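Local coordinates for surface protein SPB1 (Streptococcus agalactiae, PDB 4UZG) that forms the backbone subunit of the group B streptococcus type 2b pilus, its copies probably being joined by sortase into the pilus shaft, at residues Y11-V17 / Y127-S133; Y23-V27 / K118-T122. One frame throughout, in Å; residues are numbered along the deposited sequence.

In the fold
Both contacts pair strand 16-26 with strand 121-131, antiparallel neighbours in the large sheet, but at the two ends of their ladder; their centres lie 31 Å apart, and contact 2 is nested inside the chain loop that contact 1 closes. Contact 1 sits about 5 Å from the centre of the chain, where half of its touching residues are buried and a leucine fills the space under a tight turn. Contact 2, about 29 Å from that centre, is more exposed. Four direct backbone hydrogen bonds join the segments in contact 1, against two in contact 2, where a bulge breaks the regular register and a water bridges the gap.

Contact 1 (Y11-V17 / Y127-S133); sequences YSVGDTV and YTGVLKS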
ATOM      1  N   TYR A  11      -0.137   0.238   4.853  1.00  5.67           N
ATOM      2  CA  TYR A  11       1.230   0.674   4.618  1.00  5.51           C
ATOM      3  C   TYR A  11       1.364   2.144   4.956  1.00  5.46           C
ATOM      4  O   TYR A  11       0.385   2.879   4.958  1.00  6.47           O
ATOM      5  CB  TYR A  11       1.591   0.514   3.132  1.00  6.73           C
ATOM      6  CG  TYR A  11       1.560  -0.906   2.641  1.00  5.97           C
ATOM      7  CD1 TYR A  11       2.675  -1.719   2.734  1.00  6.18           C
ATOM      8  CD2 TYR A  11       0.413  -1.445   2.081  1.00  6.75           C
ATOM      9  CE1 TYR A  11       2.638  -3.040   2.289  1.00  6.68           C
ATOM     10  CE2 TYR A  11       0.368  -2.758   1.627  1.00  7.17           C
ATOM     11  CZ  TYR A  11       1.473  -3.550   1.739  1.00  6.69           C
ATOM     12  OH  TYR A  11       1.379  -4.842   1.278  1.00  7.54           O
ATOM     13  N   SER A  12       2.588   2.577   5.196  1.00  5.29           N
ATOM     14  CA  SER A  12       2.935   3.995   5.151  1.00  5.29           C
ATOM     15  C   SER A  12       3.469   4.338   3.769  1.00  5.19           C
ATOM     16  O   SER A  12       4.101   3.520   3.095  1.00  5.45           O
ATOM     17  CB  SER A  12       4.003   4.362   6.181  1.00  5.30           C
ATOM     18  OG  SER A  12       3.472   4.338   7.487  1.00  6.15           O
ATOM     19  N   VAL A  13       3.225   5.582   3.348  1.00  5.22           N
ATOM     20  CA  VAL A  13       3.828   6.115   2.139  1.00  5.11           C
ATOM     21  C   VAL A  13       5.337   5.882   2.177  1.00  4.76           C
ATOM     22  O   VAL A  13       5.991   6.107   3.198  1.00  5.35           O
ATOM     23  CB  VAL A  13       3.428   7.591   1.974  1.00  5.92           C
ATOM     24  CG1 VAL A  13       4.292   8.291   0.938  1.00  6.27           C
ATOM     25  CG2 VAL A  13       1.949   7.686   1.602  1.00  6.01           C
ATOM     26  N   GLY A  14       5.870   5.382   1.072  1.00  4.87           N
ATOM     27  CA  GLY A  14       7.264   5.003   0.937  1.00  5.48           C
ATOM     28  C   GLY A  14       7.558   3.529   1.170  1.00  5.27           C
ATOM     29  O   GLY A  14       8.653   3.063   0.831  1.00  5.87           O
ATOM     30  N   ASP A  15       6.597   2.800   1.729  1.00  5.10           N
ATOM     31  CA  ASP A  15       6.803   1.379   2.003  1.00  6.05           C
ATOM     32  C   ASP A  15       6.833   0.567   0.697  1.00  4.99           C
ATOM     33  O   ASP A  15       6.212   0.903  -0.313  1.00  5.85           O
ATOM     34  CB  ASP A  15       5.687   0.793   2.866  1.00  5.60           C
ATOM     35  CG  ASP A  15       5.735   1.176   4.333  1.00  6.11           C
ATOM     36  OD1 ASP A  15       6.669   1.867   4.783  1.00  6.80           O
ATOM     37  OD2 ASP A  15       4.787   0.739   5.032  1.00  6.95           O
ATOM     38  N   THR A  16       7.554  -0.536   0.773  1.00  5.72           N
ATOM     39  CA  THR A  16       7.521  -1.566  -0.256  1.00  6.10           C
ATOM     40  C   THR A  16       6.272  -2.422  -0.061  1.00  5.90           C
ATOM     41  O   THR A  16       6.041  -2.975   1.024  1.00  7.60           O
ATOM     42  CB  THR A  16       8.764  -2.442  -0.173  1.00  7.46           C
ATOM     43  OG1 THR A  16       9.907  -1.612  -0.366  1.00  8.43           O
ATOM     44  CG2 THR A  16       8.738  -3.543  -1.234  1.00  9.02           C
ATOM     45  N   VAL A  17       5.479  -2.526  -1.120  1.00  5.62           N
ATOM     46  CA  VAL A  17       4.302  -3.364  -1.192  1.00  5.97           C
ATOM     47  C   VAL A  17       4.680  -4.621  -1.959  1.00  5.52           C
ATOM     48  O   VAL A  17       5.144  -4.535  -3.090  1.00  6.66           O
ATOM     49  CB  VAL A  17       3.171  -2.635  -1.947  1.00  6.59           C
ATOM     50  CG1 VAL A  17       1.948  -3.528  -2.070  1.00  6.81           C
ATOM     51  CG2 VAL A  17       2.816  -1.310  -1.261  1.00  7.10           C
ATOM     52  N   TYR A 127       5.876  -9.693  -7.061  1.00  6.16           N
ATOM     53  CA  TYR A 127       6.612  -8.512  -7.476  1.00  6.04           C
ATOM     54  C   TYR A 127       6.375  -7.437  -6.421  1.00  5.39           C
ATOM     55  O   TYR A 127       5.548  -7.619  -5.525  1.00  6.50           O
ATOM     56  CB  TYR A 127       6.172  -8.037  -8.880  1.00  6.16           C
ATOM     57  CG  TYR A 127       4.772  -7.451  -8.940  1.00  6.26           C
ATOM     58  CD1 TYR A 127       3.653  -8.245  -9.103  1.00  6.75           C
ATOM     59  CD2 TYR A 127       4.582  -6.088  -8.801  1.00  6.20           C
ATOM     60  CE1 TYR A 127       2.379  -7.693  -9.131  1.00  6.67           C
ATOM     61  CE2 TYR A 127       3.305  -5.524  -8.830  1.00  6.64           C
ATOM     62  CZ  TYR A 127       2.223  -6.343  -8.994  1.00  6.60           C
ATOM     63  OH  TYR A 127       0.931  -5.824  -9.027  1.00  7.24           O
ATOM     64  N   THR A 128       7.095  -6.329  -6.525  1.00  5.22           N
ATOM     65  CA  THR A 128       6.932  -5.260  -5.566  1.00  5.94           C
ATOM     66  C   THR A 128       6.665  -3.917  -6.241  1.00  5.45           C
ATOM     67  O   THR A 128       6.928  -3.715  -7.436  1.00  5.47           O
ATOM     68  CB  THR A 128       8.153  -5.131  -4.635  1.00  6.35           C
ATOM     69  OG1 THR A 128       9.283  -4.814  -5.443  1.00  6.99           O
ATOM     70  CG2 THR A 128       8.401  -6.400  -3.854  1.00  7.61           C
ATOM     71  N   GLY A 129       6.131  -3.006  -5.435  1.00  5.85           N
ATOM     72  CA  GLY A 129       6.003  -1.609  -5.789  1.00  5.85           C
ATOM     73  C   GLY A 129       6.253  -0.772  -4.545  1.00  5.70           C
ATOM     74  O   GLY A 129       6.437  -1.308  -3.448  1.00  6.63           O
ATOM     75  N   VAL A 130       6.256   0.538  -4.713  1.00  5.85           N
ATOM     76  CA  VAL A 130       6.478   1.482  -3.617  1.00  5.72           C
ATOM     77  C   VAL A 130       5.296   2.439  -3.527  1.00  5.43           C
ATOM     78  O   VAL A 130       4.913   3.065  -4.517  1.00  5.76           O
ATOM     79  CB  VAL A 130       7.805   2.248  -3.790  1.00  6.04           C
ATOM     80  CG1 VAL A 130       7.972   3.294  -2.684  1.00  6.77           C
ATOM     81  CG2 VAL A 130       8.992   1.289  -3.803  1.00  7.31           C
ATOM     82  N   LEU A 131       4.683   2.526  -2.344  1.00  5.33           N
ATOM     83  CA  LEU A 131       3.557   3.417  -2.137  1.00  4.86           C
ATOM     84  C   LEU A 131       4.027   4.867  -2.191  1.00  5.55           C
ATOM     85  O   LEU A 131       5.040   5.206  -1.559  1.00  5.73           O
ATOM     86  CB  LEU A 131       2.895   3.108  -0.787  1.00  5.62           C
ATOM     87  CG  LEU A 131       1.581   3.830  -0.481  1.00  5.77           C
ATOM     88  CD1 LEU A 131       0.499   3.425  -1.465  1.00  7.56           C
ATOM     89  CD2 LEU A 131       1.139   3.547   0.933  1.00  6.65           C
ATOM     90  N   LYS A 132       3.291   5.728  -2.888  1.00  5.64           N
ATOM     91  CA  LYS A 132       3.683   7.113  -3.064  1.00  6.09           C
ATOM     92  C   LYS A 132       2.588   8.053  -2.579  1.00  5.91           C
ATOM     93  O   LYS A 132       1.516   7.624  -2.152  1.00  6.84           O
ATOM     94  CB  LYS A 132       4.012   7.374  -4.548  1.00  7.00           C
ATOM     95  CG  LYS A 132       5.126   6.520  -5.117  1.00  7.13           C
ATOM     96  CD  LYS A 132       6.497   6.848  -4.530  1.00  7.04           C
ATOM     97  CE  LYS A 132       7.586   5.999  -5.182  1.00  8.31           C
ATOM     98  NZ  LYS A 132       8.941   6.314  -4.699  1.00  8.52           N
ATOM     99  N   SER A 133       2.848   9.359  -2.642  1.00  6.14           N
ATOM    100  CA  SER A 133       2.010  10.330  -1.960  1.00  7.52           C
ATOM    101  C   SER A 133       0.602  10.493  -2.508  1.00  7.53           C
ATOM    102  O   SER A 133      -0.257  11.052  -1.827  1.00  8.40           O
ATOM    103  CB  SER A 133       2.687  11.692  -1.952  1.00  8.83           C
ATOM    104  OG  SER A 133       2.658  12.227  -3.250  1.00  9.43           O
TER
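Leu131 gives up the most surface in this contact, 109 Å², by pushing its side chain under the bend that leads into strand 16-26. Its CD2 lies 3.8 Å from Tyr11 CB, 3.7 Å from Ser12 O and 3.8 Å from Val13 N, so one methyl packs against backbone and side chain alike; Val166 also touches this leucine. Val17 follows with 64 Å², its CG2 reaching Leu131 CB at 4.4 Å. Val13, with 59 Å², lies at the bend itself: CG2 is 3.8 Å from Lys132 O and CG1 4.0 Å from Ser133 N.

The backbone holds these side chains in place. Val17 and Gly129 form an antiparallel hydrogen-bonded pair, Val17 N to Gly129 O at 2.8 Å and Gly129 N to Val17 O at 3.0 Å, and Thr16 faces Val130 as the non-hydrogen-bonded pair beside it. Leu131 N then donates to Asp15 O (3.0 Å), and Gly14 N to Leu131 O (2.8 Å), carrying the bonding past the strand into the turn. That turn, Ser12 to Asp15, is closed by Asp15 N to Ser12 O (2.9 Å) and braced by Ser12 N to Asp15 OD2 (2.9 Å). Gly14 takes a positive phi of 96°, where a side chain would jam against the preceding carbonyl.

A bound calcium ion lies about 5 Å from the Asp15 side chain, and Val13 and Ser12 hydrogen-bond to Val207, Gly230 and Lys232 of the prealbumin-like region. The arrangement is a type II beta turn at the end of an antiparallel ladder, placed where the two parts of the pilin meet.

Contact 2 (Y23-V27 / K118-T122); sequences YKNAV and KGINT
Ala26 lays its methyl over the root of the Asn121 side chain, CB to CB 4.2 Å, both on the same face of the sheet, where Trp97 also touches the alanine. The two residues form an antiparallel hydrogen-bonded pair with CA atoms 4.9 Å apart: Ala26 N donates to Asn121 O and Asn121 N to Ala26 O, each at 2.9 Å. The segments run 167° apart.

Toward Tyr23 the register slips. Tyr23 shares backbone hydrogen bonding with Ile123, so three steps along one strand answer two along the other, a beta bulge. Lys24 (phi/psi -95/-5) and Asn25 (-107/36) leave the extended conformation there, and Lys24 CA comes within 4.2 Å of Thr122 CA. At this bulge the carbonyl oxygens Lys24 O and Asn121 O come within 3.3 Å, two acceptors that cannot bond. A water instead donates to Lys24 O at 2.5 Å and lies 2.8 Å from Thr122 OG1, with Thr122 in the m rotamer. Thr122 CA also meets Tyr23 O at 3.2 Å through a CA-H...O contact.

Beyond the pair, Val27 CG1 packs on Ile120 CG1 at 4.1 Å, both side chains with chi1 in m. Gly119 turns the approaching chain at phi/psi 71/-151, and Asn121 ND2 bonds back to Lys118 O at 3.0 Å. With one direct pair, one water and a small apolar patch, cohesion here is chiefly polar, as suits a partly exposed strand end.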
ATOM      1  N   TYR A  23      -2.668 -18.128  -9.912  1.00  9.05           N
ATOM      2  CA  TYR A  23      -3.616 -18.703 -10.852  1.00  8.71           C
ATOM      3  C   TYR A  23      -3.485 -20.209 -10.742  1.00  8.11           C
ATOM      4  O   TYR A  23      -2.457 -20.780 -11.071  1.00  7.84           O
ATOM      5  CB  TYR A  23      -3.277 -18.238 -12.252  1.00 10.14           C
ATOM      6  CG  TYR A  23      -4.171 -18.764 -13.342  1.00 10.60           C
ATOM      7  CD1 TYR A  23      -5.360 -18.127 -13.655  1.00 13.36           C
ATOM      8  CD2 TYR A  23      -3.764 -19.826 -14.133  1.00 10.71           C
ATOM      9  CE1 TYR A  23      -6.142 -18.552 -14.698  1.00 15.99           C
ATOM     10  CE2 TYR A  23      -4.545 -20.279 -15.184  1.00 13.23           C
ATOM     11  CZ  TYR A  23      -5.732 -19.637 -15.455  1.00 15.70           C
ATOM     12  OH  TYR A  23      -6.497 -20.066 -16.511  1.00 19.70           O
ATOM     13  N   LYS A  24      -4.543 -20.850 -10.275  1.00  9.24           N
ATOM     14  CA  LYS A  24      -4.501 -22.260  -9.922  1.00 11.08           C
ATOM     15  C   LYS A  24      -4.963 -23.196 -10.999  1.00 14.24           C
ATOM     16  O   LYS A  24      -4.885 -24.420 -10.839  1.00 16.19           O
ATOM     17  CB  LYS A  24      -5.319 -22.505  -8.668  1.00 12.58           C
ATOM     18  CG  LYS A  24      -4.696 -21.918  -7.409  1.00 15.56           C
ATOM     19  CD  LYS A  24      -5.144 -22.797  -6.233  1.00 23.03           C
ATOM     20  CE  LYS A  24      -5.074 -22.160  -4.882  1.00 26.96           C
ATOM     21  NZ  LYS A  24      -6.001 -21.018  -4.806  1.00 29.37           N
ATOM     22  N   ASN A  25      -5.438 -22.682 -12.099  1.00 13.54           N
ATOM     23  CA  ASN A  25      -6.009 -23.618 -13.056  1.00 12.96           C
ATOM     24  C   ASN A  25      -5.188 -23.879 -14.312  1.00 16.31           C
ATOM     25  O   ASN A  25      -5.768 -24.109 -15.368  1.00 15.55           O
ATOM     26  CB  ASN A  25      -7.419 -23.127 -13.331  1.00 24.83           C
ATOM     27  CG  ASN A  25      -8.198 -22.959 -12.025  1.00 36.42           C
ATOM     28  OD1 ASN A  25      -8.011 -23.743 -11.093  1.00 34.67           O
ATOM     29  ND2 ASN A  25      -9.054 -21.944 -11.940  1.00 29.37           N
ATOM     30  N   ALA A  26      -3.856 -23.919 -14.215  1.00 11.20           N
ATOM     31  CA  ALA A  26      -3.069 -23.925 -15.439  1.00  9.17           C
ATOM     32  C   ALA A  26      -2.868 -25.352 -15.935  1.00  8.66           C
ATOM     33  O   ALA A  26      -2.122 -26.127 -15.334  1.00 10.58           O
ATOM     34  CB  ALA A  26      -1.762 -23.230 -15.214  1.00  9.02           C
ATOM     35  N   VAL A  27      -3.574 -25.685 -17.018  1.00  8.61           N
ATOM     36  CA  VAL A  27      -3.542 -27.007 -17.633  1.00  8.77           C
ATOM     37  C   VAL A  27      -3.220 -26.878 -19.122  1.00  7.74           C
ATOM     38  O   VAL A  27      -3.051 -25.785 -19.664  1.00  8.80           O
ATOM     39  CB  VAL A  27      -4.871 -27.777 -17.427  1.00 11.47           C
ATOM     40  CG1 VAL A  27      -5.103 -28.063 -15.952  1.00 12.73           C
ATOM     41  CG2 VAL A  27      -6.033 -27.014 -18.039  1.00 13.56           C
ATOM     42  N   LYS A 118       3.099 -30.696 -16.875  1.00 12.25           N
ATOM     43  CA  LYS A 118       2.069 -31.718 -16.847  1.00 14.34           C
ATOM     44  C   LYS A 118       1.163 -31.520 -15.657  1.00 15.17           C
ATOM     45  O   LYS A 118       1.520 -30.865 -14.655  1.00 15.99           O
ATOM     46  CB  LYS A 118       2.660 -33.122 -16.890  1.00 19.14           C
ATOM     47  CG  LYS A 118       3.688 -33.381 -15.838  1.00 24.07           C
ATOM     48  CD  LYS A 118       4.279 -34.785 -15.946  1.00 28.24           C
ATOM     49  CE  LYS A 118       5.170 -35.093 -14.745  1.00 31.05           C
ATOM     50  NZ  LYS A 118       5.671 -36.496 -14.746  1.00 32.84           N
ATOM     51  N   GLY A 119      -0.041 -32.058 -15.807  1.00 16.94           N
ATOM     52  CA  GLY A 119      -1.037 -32.026 -14.771  1.00 18.07           C
ATOM     53  C   GLY A 119      -1.586 -30.635 -14.559  1.00 16.20           C
ATOM     54  O   GLY A 119      -1.681 -29.821 -15.478  1.00 16.22           O
ATOM     55  N   ILE A 120      -1.988 -30.411 -13.323  1.00 16.70           N
ATOM     56  CA  ILE A 120      -2.622 -29.167 -12.919  1.00 14.97           C
ATOM     57  C   ILE A 120      -1.587 -28.331 -12.191  1.00 12.34           C
ATOM     58  O   ILE A 120      -1.013 -28.779 -11.216  1.00 13.86           O
ATOM     59  CB  ILE A 120      -3.812 -29.484 -11.998  1.00 17.19           C
ATOM     60  CG1 ILE A 120      -4.744 -30.515 -12.650  1.00 19.43           C
ATOM     61  CG2 ILE A 120      -4.541 -28.220 -11.663  1.00 18.59           C
ATOM     62  CD1 ILE A 120      -5.642 -31.200 -11.684  1.00 21.09           C
ATOM     63  N   ASN A 121      -1.346 -27.133 -12.695  1.00  8.19           N
ATOM     64  CA  ASN A 121      -0.309 -26.275 -12.157  1.00  7.39           C
ATOM     65  C   ASN A 121      -0.846 -24.960 -11.633  1.00  7.16           C
ATOM     66  O   ASN A 121      -1.845 -24.435 -12.124  1.00  8.21           O
ATOM     67  CB  ASN A 121       0.741 -26.018 -13.234  1.00  7.77           C
ATOM     68  CG  ASN A 121       1.521 -27.261 -13.558  1.00  8.24           C
ATOM     69  OD1 ASN A 121       2.378 -27.666 -12.787  1.00 10.76           O
ATOM     70  ND2 ASN A 121       1.216 -27.882 -14.683  1.00 11.08           N
ATOM     71  N   THR A 122      -0.130 -24.415 -10.656  1.00  7.01           N
ATOM     72  CA  THR A 122      -0.357 -23.072 -10.173  1.00  6.81           C
ATOM     73  C   THR A 122       0.754 -22.159 -10.683  1.00  6.35           C
ATOM     74  O   THR A 122       1.940 -22.431 -10.474  1.00  7.57           O
ATOM     75  CB  THR A 122      -0.371 -23.033  -8.644  1.00  7.88           C
ATOM     76  OG1 THR A 122      -1.471 -23.823  -8.181  1.00  9.25           O
ATOM     77  CG2 THR A 122      -0.519 -21.606  -8.133  1.00  8.19           C
TER
HETATM   78  O   HOH W   1      -3.321 -25.592  -9.266  1.00 17.28           O